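Local coordinates for OBCA, Oxalate Biosynthetic Component A (PDB 4NNC), which is an enzyme-family protein with a probable TIM-barrel domain, modelled with a cobalt(II) ion, an oxalate ion and the ligand 2KQ, at residues E348-A353 / M376-V381; I446-P451 / L465-I470. All coordinates share one frame; numbering follows the deposited sequence.

Overall arrangement
Contacts 1 and 2 are strand pairings of one curled sheet, separated by the pairing of 373-378 with 444-449, with centres about 11 Å apart. Strands 373-378 and 444-449 are themselves neighbours, joined by probable hydrogen bonds from L377 N to S447 O and from L449 N to L377 O, so 344-349, 373-378, 444-449 and 469-472 lie side by side. Both contacts are buried; neither is a surface contact. Their chemistry differs with place: contact 1 sits beside 2KQ, with a carboxylate, a phenyl ring and valine methyls turned to it, whereas the paired residues of contact 2 join backbone, aspartate and aliphatic side chains, and 446-451 reaches 2KQ only through L449 and P451.

Contact 1: residues E348-A353 / M376-V381; sequences EVFNHA and MLVAGV. With 2KQ ((3S)-3-[2-[3-[[(2R)-4-[[[(2R,3S,4R,5R)-5-(6-aminopurin-9-yl)-4-oxidanyl-3-phosphonooxy-oxolan-2-yl]methoxy-oxidanyl-phosphoryl]oxy-oxidanyl-phosphoryl]oxy-3,3-dimethyl-2-oxidanyl-butanoyl]amino]propanoylamino]ethylsulfanyl]-3-oxidanyl-butanoic acid), chain D.
V349 and M376 start the backbone pairing: V349 N donates to M376 O across 2.8 Å, and a C=O...N angle of 161° makes this bond nearly collinear with the carbonyl. V378 N then returns a bond to V349 O at 2.9 Å, its donor standing above the carbonyl plane rather than on a lone pair. V349 is thus gripped at both N and O, as expected for parallel strands with E348 beside M376 and V349 beside L377.

The polar side chain is E348. Bent at its second torsion, it folds back until OE1 lies 3.2 Å from M376 CB, while its CG meets 2KQ C52 at 3.6 Å. OE2 lies close to the carboxylate of E346, and the side chain is about 6 Å from the cobalt ion.

Apolar contacts centre on V378. With CG1 anti to the backbone N (chi1 -171°), CG2 is placed over the face of F350, 4.1 Å from the ring centroid and 13° off the ring normal, a CH-pi contact. CG1 serves two partners, lying 3.8 Å from F350 CD2 and also touching the C46 carbon of 2KQ. The ring's CZ approaches 2KQ S48 obliquely at 3.4 Å, and F350 also touches the oxalate. On the sheet face away from E348 and M376, V349 CB meets L377 CD2; L377 continues onto V434 and L437 of helix 416-440.

Beyond the strands, water 1 lies within bonding reach of F350 O and V381 O and can donate to either, and N351 OD1 caps I354 N at the start of helix 352-359. Adjacent parallel strands whose C-terminal ends and following loops line a ligand pocket are the hallmark of a TIM barrel, here meeting 2KQ and oxalate.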
loop_
_atom_site.group_PDB
_atom_site.type_symbol
_atom_site.label_atom_id
_atom_site.label_comp_id
_atom_site.label_asym_id
_atom_site.label_seq_id
_atom_site.Cartn_x
_atom_site.Cartn_y
_atom_site.Cartn_z
ATOM N N GLU A 348 16.946 0.287 -2.435
ATOM C CA GLU A 348 15.851 0.957 -1.727
ATOM C C GLU A 348 16.422 1.969 -0.732
ATOM O O GLU A 348 16.995 1.613 0.304
ATOM C CB GLU A 348 14.933 -0.046 -1.023
ATOM C CG GLU A 348 14.510 -1.243 -1.898
ATOM C CD GLU A 348 13.757 -0.829 -3.172
ATOM O OE1 GLU A 348 13.128 0.261 -3.196
ATOM O OE2 GLU A 348 13.790 -1.595 -4.161
ATOM N N VAL A 349 16.294 3.243 -1.065
ATOM C CA VAL A 349 16.894 4.266 -0.236
ATOM C C VAL A 349 15.907 4.608 0.864
ATOM O O VAL A 349 15.061 5.495 0.709
ATOM C CB VAL A 349 17.276 5.515 -1.064
ATOM C CG1 VAL A 349 18.131 6.445 -0.232
ATOM C CG2 VAL A 349 18.013 5.090 -2.330
ATOM N N PHE A 350 15.998 3.876 1.970
ATOM C CA PHE A 350 15.094 4.096 3.089
ATOM C C PHE A 350 15.636 5.216 3.952
ATOM O O PHE A 350 14.873 5.921 4.611
ATOM C CB PHE A 350 14.981 2.850 3.970
ATOM C CG PHE A 350 14.069 1.774 3.437
ATOM C CD1 PHE A 350 14.595 0.690 2.744
ATOM C CD2 PHE A 350 12.703 1.802 3.694
ATOM C CE1 PHE A 350 13.782 -0.328 2.283
ATOM C CE2 PHE A 350 11.870 0.784 3.224
ATOM C CZ PHE A 350 12.412 -0.289 2.520
ATOM N N ASN A 351 16.957 5.383 3.962
ATOM C CA ASN A 351 17.579 6.235 4.975
ATOM C C ASN A 351 18.954 6.748 4.588
ATOM O O ASN A 351 19.501 6.357 3.555
ATOM C CB ASN A 351 17.610 5.503 6.340
ATOM C CG ASN A 351 18.248 4.101 6.264
ATOM O OD1 ASN A 351 19.322 3.913 5.665
ATOM N ND2 ASN A 351 17.588 3.114 6.879
ATOM N N HIS A 352 19.525 7.610 5.423
ATOM C CA HIS A 352 20.813 8.221 5.100
ATOM C C HIS A 352 21.940 7.227 5.199
ATOM O O HIS A 352 22.917 7.330 4.463
ATOM C CB HIS A 352 21.082 9.447 5.971
ATOM C CG HIS A 352 20.364 10.665 5.495
ATOM N ND1 HIS A 352 20.815 11.415 4.431
ATOM C CD2 HIS A 352 19.208 11.240 5.902
ATOM C CE1 HIS A 352 19.976 12.414 4.213
ATOM N NE2 HIS A 352 18.990 12.330 5.089
ATOM N N ALA A 353 21.796 6.261 6.104
ATOM C CA ALA A 353 22.773 5.176 6.210
ATOM C C ALA A 353 22.952 4.513 4.847
ATOM O O ALA A 353 24.077 4.237 4.423
ATOM C CB ALA A 353 22.331 4.162 7.242
ATOM N N MET A 376 15.486 3.683 -5.579
ATOM C CA MET A 376 14.113 4.079 -5.275
ATOM C C MET A 376 14.154 4.879 -3.999
ATOM O O MET A 376 14.564 4.351 -2.970
ATOM C CB MET A 376 13.221 2.847 -5.085
ATOM C CG MET A 376 11.777 3.160 -4.646
ATOM S SD MET A 376 10.832 4.082 -5.900
ATOM C CE MET A 376 10.697 2.823 -7.170
ATOM N N LEU A 377 13.749 6.147 -4.057
ATOM C CA LEU A 377 13.724 6.983 -2.858
ATOM C C LEU A 377 12.470 6.665 -2.049
ATOM O O LEU A 377 11.355 6.947 -2.486
ATOM C CB LEU A 377 13.744 8.480 -3.218
ATOM C CG LEU A 377 14.922 8.994 -4.051
ATOM C CD1 LEU A 377 14.760 10.482 -4.392
ATOM C CD2 LEU A 377 16.236 8.767 -3.322
ATOM N N VAL A 378 12.641 6.067 -0.873
ATOM C CA VAL A 378 11.495 5.758 -0.030
ATOM C C VAL A 378 11.172 6.989 0.802
ATOM O O VAL A 378 11.379 7.012 2.015
ATOM C CB VAL A 378 11.761 4.534 0.871
ATOM C CG1 VAL A 378 10.483 4.097 1.591
ATOM C CG2 VAL A 378 12.351 3.380 0.037
ATOM N N ALA A 379 10.672 8.023 0.132
ATOM C CA ALA A 379 10.439 9.308 0.773
ATOM C C ALA A 379 9.184 9.276 1.639
ATOM O O ALA A 379 8.238 8.544 1.329
ATOM C CB ALA A 379 10.334 10.402 -0.276
ATOM N N GLY A 380 9.187 10.051 2.727
ATOM C CA GLY A 380 8.004 10.233 3.557
ATOM C C GLY A 380 7.741 9.178 4.624
ATOM O O GLY A 380 6.770 9.294 5.398
ATOM N N VAL A 381 8.570 8.134 4.657
ATOM C CA VAL A 381 8.424 7.089 5.671
ATOM C C VAL A 381 9.490 7.317 6.752
ATOM O O VAL A 381 10.693 7.253 6.460
ATOM C CB VAL A 381 8.560 5.687 5.039
ATOM C CG1 VAL A 381 8.435 4.605 6.088
ATOM C CG2 VAL A 381 7.506 5.485 3.941
HETATM C C01 2KQ D . -0.557 1.100 5.039
HETATM C C02 2KQ D . -0.772 2.127 3.916
HETATM C C03 2KQ D . -0.457 1.453 2.490
HETATM C C04 2KQ D . -2.225 2.611 3.986
HETATM O O05 2KQ D . -2.420 3.566 2.969
HETATM P P06 2KQ D . -3.544 4.687 3.114
HETATM O O07 2KQ D . -3.923 5.171 1.725
HETATM O O08 2KQ D . -4.784 4.122 3.786
HETATM O O09 2KQ D . -2.932 5.897 3.945
HETATM P P10 2KQ D . -2.950 6.108 5.537
HETATM O O11 2KQ D . -1.980 7.192 5.919
HETATM O O12 2KQ D . -2.520 4.829 6.215
HETATM O O13 2KQ D . -4.426 6.508 6.026
HETATM C C14 2KQ D . -4.700 6.637 7.430
HETATM C C15 2KQ D . -5.969 7.346 7.644
HETATM O O16 2KQ D . -6.041 8.580 6.820
HETATM C C17 2KQ D . -7.124 8.426 5.892
HETATM N N18 2KQ D . -6.690 8.918 4.630
HETATM C C19 2KQ D . -5.909 8.291 3.731
HETATM N N20 2KQ D . -5.712 9.105 2.670
HETATM C C21 2KQ D . -6.371 10.273 2.891
HETATM C C22 2KQ D . -6.534 11.470 2.165
HETATM N N23 2KQ D . -5.907 11.647 0.862
HETATM N N24 2KQ D . -7.278 12.455 2.700
HETATM C C25 2KQ D . -7.852 12.303 3.920
HETATM N N26 2KQ D . -7.726 11.174 4.633
HETATM C C27 2KQ D . -6.985 10.152 4.131
HETATM C C28 2KQ D . -7.489 6.999 5.884
HETATM O O29 2KQ D . -8.888 6.815 5.663
HETATM C C30 2KQ D . -7.150 6.525 7.236
HETATM O O31 2KQ D . -8.258 6.774 8.126
HETATM P P32 2KQ D . -8.112 6.473 9.732
HETATM O O33 2KQ D . -7.085 7.414 10.379
HETATM O O34 2KQ D . -9.454 6.634 10.417
HETATM O O35 2KQ D . -7.647 5.051 9.904
HETATM C C36 2KQ D . 0.110 3.385 4.204
HETATM O O37 2KQ D . -0.254 3.903 5.414
HETATM C C38 2KQ D . 1.627 3.130 4.239
HETATM O O39 2KQ D . 2.177 2.532 5.158
HETATM N N40 2KQ D . 2.439 3.667 3.157
HETATM C C41 2KQ D . 3.845 3.449 3.236
HETATM C C42 2KQ D . 4.244 2.193 2.469
HETATM C C43 2KQ D . 5.761 1.903 2.485
HETATM O O44 2KQ D . 6.400 1.869 3.539
HETATM N N45 2KQ D . 6.422 1.696 1.226
HETATM C C46 2KQ D . 7.830 1.433 1.266
HETATM C C47 2KQ D . 8.145 0.160 0.511
HETATM S S48 2KQ D . 9.899 -0.024 0.228
HETATM C C49 2KQ D . 10.173 -1.391 -0.881
HETATM C C50 2KQ D . 10.595 -0.803 -2.122
HETATM O O51 2KQ D . 8.973 -2.096 -1.131
HETATM C C52 2KQ D . 11.357 -2.282 -0.392
HETATM C C53 2KQ D . 11.241 -3.771 -0.517
HETATM O O54 2KQ D . 10.191 -4.314 -0.971
HETATM O O55 2KQ D . 12.223 -4.476 -0.163
HETATM O O HOH W 1 12.985 7.938 4.542
#

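Contact 2: residues I446-P451 / L465-I470; sequences ISILLP and LGLDGI. With 2KQ ((3S)-3-[2-[3-[[(2R)-4-[[[(2R,3S,4R,5R)-5-(6-aminopurin-9-yl)-4-oxidanyl-3-phosphonooxy-oxolan-2-yl]methoxy-oxidanyl-phosphoryl]oxy-oxidanyl-phosphoryl]oxy-3,3-dimethyl-2-oxidanyl-butanoyl]amino]propanoylamino]ethylsulfanyl]-3-oxidanyl-butanoic acid), chain D.
The carboxylate of D468 meets I446 at an oxygen rather than over a face: I446 N donates to D468 OD2 at 2.9 Å, reaching it on the anti side and 24° out of the carboxylate plane. The same oxygen forms a salt bridge with R438, so OD2 has two donors, which probably restrict the turning of the carboxylate. I446 O answers by accepting D468 N at 2.8 Å, and G469 N adds a weak bond to that carbonyl. One step on, I448 N reaches G469 O at 3.2 Å, with the donor tilted 35° from the carbonyl plane.

S447 lies against the bare backbone of G469, its OG 3.4 Å from G469 CA; water 2 is hydrogen-bonded to this hydroxyl and donates a weak bond to I470 O. On the face of the sheet that carries I448, the loop residue L467 sends its two methyls to two isoleucines: CD2 touches I446 CG2 at 3.7 Å, and CD1 meets I448 CB at 3.5 Å, the latter side chains crossing at about a right angle. I448 and I470 both continue onto L458 of helix 458-464. Strand 444-449, that helix and strand 469-472 form a beta-alpha-beta crossover, the repeating step of a TIM barrel.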
loop_
_atom_site.group_PDB
_atom_site.type_symbol
_atom_site.label_atom_id
_atom_site.label_comp_id
_atom_site.label_asym_id
_atom_site.label_seq_id
_atom_site.Cartn_x
_atom_site.Cartn_y
_atom_site.Cartn_z
ATOM N N ILE A 446 16.825 7.053 -10.954
ATOM C CA ILE A 446 16.282 7.234 -9.607
ATOM C C ILE A 446 14.780 7.422 -9.681
ATOM O O ILE A 446 14.300 8.264 -10.453
ATOM C CB ILE A 446 16.914 8.468 -8.903
ATOM C CG1 ILE A 446 18.434 8.282 -8.771
ATOM C CG2 ILE A 446 16.283 8.690 -7.522
ATOM C CD1 ILE A 446 19.157 9.475 -8.204
ATOM N N SER A 447 14.039 6.646 -8.888
ATOM C CA SER A 447 12.591 6.821 -8.790
ATOM C C SER A 447 12.167 7.289 -7.400
ATOM O O SER A 447 12.966 7.288 -6.462
ATOM C CB SER A 447 11.861 5.524 -9.139
ATOM O OG SER A 447 11.950 5.217 -10.525
ATOM N N ILE A 448 10.901 7.669 -7.261
ATOM C CA ILE A 448 10.371 8.070 -5.961
ATOM C C ILE A 448 9.033 7.400 -5.649
ATOM O O ILE A 448 8.198 7.209 -6.539
ATOM C CB ILE A 448 10.203 9.617 -5.860
ATOM C CG1 ILE A 448 9.791 10.038 -4.445
ATOM C CG2 ILE A 448 9.205 10.130 -6.896
ATOM C CD1 ILE A 448 10.010 11.537 -4.179
ATOM N N LEU A 449 8.843 7.047 -4.381
ATOM C CA LEU A 449 7.544 6.633 -3.884
ATOM C C LEU A 449 7.193 7.577 -2.746
ATOM O O LEU A 449 8.076 8.226 -2.183
ATOM C CB LEU A 449 7.585 5.184 -3.369
ATOM C CG LEU A 449 8.402 4.794 -2.122
ATOM C CD1 LEU A 449 7.747 5.181 -0.787
ATOM C CD2 LEU A 449 8.687 3.283 -2.133
ATOM N N LEU A 450 5.918 7.620 -2.387
ATOM C CA LEU A 450 5.461 8.353 -1.217
ATOM C C LEU A 450 4.289 7.600 -0.604
ATOM O O LEU A 450 3.504 6.986 -1.323
ATOM C CB LEU A 450 5.028 9.774 -1.602
ATOM C CG LEU A 450 6.128 10.817 -1.823
ATOM C CD1 LEU A 450 5.557 12.093 -2.452
ATOM C CD2 LEU A 450 6.805 11.118 -0.492
ATOM N N PRO A 451 4.160 7.653 0.726
ATOM C CA PRO A 451 3.044 7.004 1.425
ATOM C C PRO A 451 1.719 7.719 1.148
ATOM O O PRO A 451 1.710 8.951 1.069
ATOM C CB PRO A 451 3.432 7.144 2.898
ATOM C CG PRO A 451 4.282 8.369 2.946
ATOM C CD PRO A 451 5.059 8.364 1.654
ATOM N N LEU A 465 12.789 17.370 -9.069
ATOM C CA LEU A 465 14.096 16.751 -8.816
ATOM C C LEU A 465 14.761 16.163 -10.056
ATOM O O LEU A 465 15.901 15.677 -9.982
ATOM C CB LEU A 465 13.951 15.640 -7.775
ATOM C CG LEU A 465 13.633 16.091 -6.356
ATOM C CD1 LEU A 465 13.300 14.896 -5.479
ATOM C CD2 LEU A 465 14.826 16.867 -5.784
ATOM N N GLY A 466 14.059 16.177 -11.191
ATOM C CA GLY A 466 14.572 15.514 -12.385
ATOM C C GLY A 466 14.669 13.992 -12.245
ATOM O O GLY A 466 15.526 13.346 -12.857
ATOM N N LEU A 467 13.777 13.392 -11.464
ATOM C CA LEU A 467 13.838 11.937 -11.285
ATOM C C LEU A 467 13.483 11.186 -12.578
ATOM O O LEU A 467 12.861 11.752 -13.483
ATOM C CB LEU A 467 12.965 11.501 -10.112
ATOM C CG LEU A 467 13.379 12.122 -8.776
ATOM C CD1 LEU A 467 12.642 11.477 -7.617
ATOM C CD2 LEU A 467 14.890 11.999 -8.589
ATOM N N ASP A 468 13.905 9.924 -12.674
ATOM C CA ASP A 468 13.688 9.129 -13.886
ATOM C C ASP A 468 12.386 8.334 -13.875
ATOM O O ASP A 468 11.996 7.752 -14.887
ATOM C CB ASP A 468 14.848 8.158 -14.088
ATOM C CG ASP A 468 16.171 8.860 -14.166
ATOM O OD1 ASP A 468 16.509 9.316 -15.270
ATOM O OD2 ASP A 468 16.867 8.968 -13.132
ATOM N N GLY A 469 11.710 8.299 -12.734
ATOM C CA GLY A 469 10.545 7.436 -12.607
ATOM C C GLY A 469 9.752 7.657 -11.337
ATOM O O GLY A 469 10.238 8.247 -10.355
ATOM N N ILE A 470 8.511 7.190 -11.369
ATOM C CA ILE A 470 7.585 7.359 -10.263
ATOM C C ILE A 470 6.925 6.009 -9.958
ATOM O O ILE A 470 6.608 5.225 -10.868
ATOM C CB ILE A 470 6.504 8.407 -10.612
ATOM C CG1 ILE A 470 7.134 9.791 -10.794
ATOM C CG2 ILE A 470 5.423 8.474 -9.541
ATOM C CD1 ILE A 470 6.120 10.861 -11.240
HETATM C C01 2KQ D . -0.557 1.100 5.039
HETATM C C02 2KQ D . -0.772 2.127 3.916
HETATM C C03 2KQ D . -0.457 1.453 2.490
HETATM C C04 2KQ D . -2.225 2.611 3.986
HETATM O O05 2KQ D . -2.420 3.566 2.969
HETATM P P06 2KQ D . -3.544 4.687 3.114
HETATM O O07 2KQ D . -3.923 5.171 1.725
HETATM O O08 2KQ D . -4.784 4.122 3.786
HETATM O O09 2KQ D . -2.932 5.897 3.945
HETATM P P10 2KQ D . -2.950 6.108 5.537
HETATM O O11 2KQ D . -1.980 7.192 5.919
HETATM O O12 2KQ D . -2.520 4.829 6.215
HETATM O O13 2KQ D . -4.426 6.508 6.026
HETATM C C14 2KQ D . -4.700 6.637 7.430
HETATM C C15 2KQ D . -5.969 7.346 7.644
HETATM O O16 2KQ D . -6.041 8.580 6.820
HETATM C C17 2KQ D . -7.124 8.426 5.892
HETATM N N18 2KQ D . -6.690 8.918 4.630
HETATM C C19 2KQ D . -5.909 8.291 3.731
HETATM N N20 2KQ D . -5.712 9.105 2.670
HETATM C C21 2KQ D . -6.371 10.273 2.891
HETATM C C22 2KQ D . -6.534 11.470 2.165
HETATM N N23 2KQ D . -5.907 11.647 0.862
HETATM N N24 2KQ D . -7.278 12.455 2.700
HETATM C C25 2KQ D . -7.852 12.303 3.920
HETATM N N26 2KQ D . -7.726 11.174 4.633
HETATM C C27 2KQ D . -6.985 10.152 4.131
HETATM C C28 2KQ D . -7.489 6.999 5.884
HETATM O O29 2KQ D . -8.888 6.815 5.663
HETATM C C30 2KQ D . -7.150 6.525 7.236
HETATM O O31 2KQ D . -8.258 6.774 8.126
HETATM P P32 2KQ D . -8.112 6.473 9.732
HETATM O O33 2KQ D . -7.085 7.414 10.379
HETATM O O34 2KQ D . -9.454 6.634 10.417
HETATM O O35 2KQ D . -7.647 5.051 9.904
HETATM C C36 2KQ D . 0.110 3.385 4.204
HETATM O O37 2KQ D . -0.254 3.903 5.414
HETATM C C38 2KQ D . 1.627 3.130 4.239
HETATM O O39 2KQ D . 2.177 2.532 5.158
HETATM N N40 2KQ D . 2.439 3.667 3.157
HETATM C C41 2KQ D . 3.845 3.449 3.236
HETATM C C42 2KQ D . 4.244 2.193 2.469
HETATM C C43 2KQ D . 5.761 1.903 2.485
HETATM O O44 2KQ D . 6.400 1.869 3.539
HETATM N N45 2KQ D . 6.422 1.696 1.226
HETATM C C46 2KQ D . 7.830 1.433 1.266
HETATM C C47 2KQ D . 8.145 0.160 0.511
HETATM S S48 2KQ D . 9.899 -0.024 0.228
HETATM C C49 2KQ D . 10.173 -1.391 -0.881
HETATM C C50 2KQ D . 10.595 -0.803 -2.122
HETATM O O51 2KQ D . 8.973 -2.096 -1.131
HETATM C C52 2KQ D . 11.357 -2.282 -0.392
HETATM C C53 2KQ D . 11.241 -3.771 -0.517
HETATM O O54 2KQ D . 10.191 -4.314 -0.971
HETATM O O55 2KQ D . 12.223 -4.476 -0.163
HETATM O O HOH W 2 9.401 3.907 -11.194
#